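Local coordinates for methyl-accepting chemotaxis protein, putative (Geobacter sulfurreducens, PDB 3OOV) that probably senses chemical signals through its GAF domain as part of a putative methyl-accepting chemotaxis receptor, at residues V85-D90 and L141-V146. Sequence-based numbering, arbitrary orientation.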
loop_
_atom_site.group_PDB
_atom_site.type_symbol
_atom_site.label_atom_id
_atom_site.label_comp_id
_atom_site.label_asym_id
_atom_site.label_seq_id
_atom_site.Cartn_x
_atom_site.Cartn_y
_atom_site.Cartn_z
ATOM N N VAL A 85 0.684 2.875 -2.601
ATOM C CA VAL A 85 -0.643 2.538 -3.173
ATOM C C VAL A 85 -1.645 2.557 -2.042
ATOM O O VAL A 85 -1.428 1.875 -0.990
ATOM C CB VAL A 85 -0.632 1.177 -3.853
ATOM C CG1 VAL A 85 -2.057 0.808 -4.399
ATOM C CG2 VAL A 85 0.391 1.168 -4.983
ATOM N N TYR A 86 -2.696 3.363 -2.211
ATOM C CA TYR A 86 -3.835 3.372 -1.280
ATOM C C TYR A 86 -5.006 2.722 -1.984
ATOM O O TYR A 86 -5.459 3.211 -3.015
ATOM C CB TYR A 86 -4.235 4.775 -0.782
ATOM C CG TYR A 86 -3.353 5.261 0.362
ATOM C CD1 TYR A 86 -3.703 5.059 1.700
ATOM C CD2 TYR A 86 -2.113 5.892 0.096
ATOM C CE1 TYR A 86 -2.855 5.548 2.760
ATOM C CE2 TYR A 86 -1.235 6.305 1.142
ATOM C CZ TYR A 86 -1.614 6.147 2.454
ATOM O OH TYR A 86 -0.709 6.569 3.440
HETATM N N MSE A 87 -5.460 1.591 -1.472
HETATM C CA MSE A 87 -6.597 0.967 -2.090
HETATM C C MSE A 87 -7.769 1.131 -1.163
HETATM O O MSE A 87 -7.728 0.679 -0.024
HETATM C CB MSE A 87 -6.319 -0.456 -2.588
HETATM C CG MSE A 87 -5.650 -1.413 -1.654
HETATM SE SE MSE A 87 -5.242 -3.122 -2.647
HETATM C CE MSE A 87 -6.891 -3.249 -3.646
ATOM N N ILE A 88 -8.726 1.948 -1.597
ATOM C CA ILE A 88 -9.755 2.455 -0.709
ATOM C C ILE A 88 -11.092 1.870 -1.183
ATOM O O ILE A 88 -11.664 2.306 -2.179
ATOM C CB ILE A 88 -9.795 4.015 -0.678
ATOM C CG1 ILE A 88 -8.401 4.599 -0.303
ATOM C CG2 ILE A 88 -10.846 4.540 0.350
ATOM C CD1 ILE A 88 -8.016 4.385 1.136
ATOM N N ASP A 89 -11.568 0.851 -0.480
ATOM C CA ASP A 89 -12.750 0.123 -0.968
ATOM C C ASP A 89 -14.016 0.943 -0.725
ATOM O O ASP A 89 -14.955 0.893 -1.520
ATOM C CB ASP A 89 -12.816 -1.330 -0.433
ATOM C CG ASP A 89 -12.657 -1.430 1.067
ATOM O OD1 ASP A 89 -13.086 -0.509 1.826
ATOM O OD2 ASP A 89 -12.122 -2.481 1.517
ATOM N N ASP A 90 -14.024 1.693 0.367
ATOM C CA ASP A 90 -15.104 2.605 0.664
ATOM C C ASP A 90 -14.540 3.718 1.520
ATOM O O ASP A 90 -14.155 3.488 2.657
ATOM C CB ASP A 90 -16.212 1.921 1.462
ATOM C CG ASP A 90 -17.476 2.762 1.543
ATOM O OD1 ASP A 90 -17.399 3.987 1.799
ATOM O OD2 ASP A 90 -18.566 2.203 1.363
ATOM N N LEU A 141 -12.126 -2.711 -6.417
ATOM C CA LEU A 141 -10.838 -3.006 -7.049
ATOM C C LEU A 141 -10.033 -3.945 -6.121
ATOM O O LEU A 141 -10.096 -3.809 -4.881
ATOM C CB LEU A 141 -10.047 -1.728 -7.308
ATOM C CG LEU A 141 -10.614 -0.777 -8.360
ATOM C CD1 LEU A 141 -9.877 0.560 -8.327
ATOM C CD2 LEU A 141 -10.512 -1.342 -9.684
ATOM N N ASN A 142 -9.292 -4.874 -6.748
ATOM C CA ASN A 142 -8.412 -5.826 -6.013
ATOM C C ASN A 142 -6.908 -5.781 -6.375
ATOM O O ASN A 142 -6.464 -4.989 -7.235
ATOM C CB ASN A 142 -8.947 -7.279 -6.138
ATOM C CG ASN A 142 -8.815 -7.882 -7.560
ATOM O OD1 ASN A 142 -8.023 -7.467 -8.429
ATOM N ND2 ASN A 142 -9.616 -8.914 -7.794
ATOM N N ASP A 143 -6.150 -6.674 -5.738
ATOM C CA ASP A 143 -4.692 -6.730 -5.889
ATOM C C ASP A 143 -4.296 -6.902 -7.317
ATOM O O ASP A 143 -3.291 -6.353 -7.730
ATOM C CB ASP A 143 -4.087 -7.845 -5.029
ATOM C CG ASP A 143 -4.104 -7.520 -3.527
ATOM O OD1 ASP A 143 -4.314 -6.350 -3.094
ATOM O OD2 ASP A 143 -3.894 -8.459 -2.737
ATOM N N THR A 144 -5.080 -7.602 -8.130
ATOM C CA THR A 144 -4.663 -7.689 -9.544
ATOM C C THR A 144 -4.951 -6.377 -10.277
ATOM O O THR A 144 -4.272 -6.064 -11.207
ATOM C CB THR A 144 -5.302 -8.845 -10.348
ATOM O OG1 THR A 144 -6.700 -8.545 -10.567
ATOM C CG2 THR A 144 -5.164 -10.163 -9.571
ATOM N N ASP A 145 -5.976 -5.628 -9.855
ATOM C CA ASP A 145 -6.200 -4.322 -10.482
ATOM C C ASP A 145 -5.014 -3.419 -10.109
ATOM O O ASP A 145 -4.522 -2.707 -10.976
ATOM C CB ASP A 145 -7.503 -3.672 -10.031
ATOM C CG ASP A 145 -8.731 -4.478 -10.456
ATOM O OD1 ASP A 145 -8.912 -4.680 -11.670
ATOM O OD2 ASP A 145 -9.451 -4.920 -9.543
ATOM N N VAL A 146 -4.618 -3.427 -8.834
ATOM C CA VAL A 146 -3.438 -2.681 -8.353
ATOM C C VAL A 146 -2.182 -3.057 -9.155
ATOM O O VAL A 146 -1.489 -2.177 -9.597
ATOM C CB VAL A 146 -3.198 -2.857 -6.822
ATOM C CG1 VAL A 146 -1.768 -2.454 -6.427
ATOM C CG2 VAL A 146 -4.212 -2.060 -6.010
#
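Met87, a selenomethionine, reaches from strand 86-88 to the first turn of helix 143-167 and buries 88 Å² there, the largest share of any residue in the contact. Its CG sits between the backbone N and the carbonyl carbon (chi1 49°), the chain runs on extended to SE, and a bend at chi3 (-41°) places CE. The two end atoms share Val146 CG2, but their closest partners differ: Asp143 OD1 for SE and Leu141 O for CE. The Met87 and Val146 side chains cross at about a right angle, with SE 3.7 Å from Val146 CG2; SE also lies 3.4 Å from Asp143 OD1. CE rests on the backbone just before the helix, 3.5 Å from Leu141 O and close to the carbonyl carbon of Asn142. The encounter of SE with the carboxylate is not the main tie of Asp143, whose OD1 forms a salt bridge with Lys150 of the second subunit; that lysine also packs on Met87. A second apolar touch is tip to tip: Val85 CG1, anti to its backbone N, meets Val146 CG1 at 3.9 Å. Val116 of the adjoining strand 115-122 touches Val85, Met87 and Leu141, and so packs against both segments.

The helix end that Met87 meets is held by reciprocal bonds. Asn142 OD1 accepts from Asp145 N in the carbonyl plane (3.1 Å), from Thr144 OG1 at 2.7 Å and, weakly, from Thr144 N. In return, Asn142 N points almost straight (176°) at the anti lone pair of Asp145 OD2, 2.8 Å away. Arg139 forms a salt bridge with this same oxygen, and Asp145 OD1 is hydrogen-bonded to Tyr34. Asn142 and Asp145 thus make a capping box at the N-terminus of the C-terminal helix, whose first turn packs beside strand 86-88, an outermost strand of the chain's antiparallel GAF-domain sheet, next to the subunit interface.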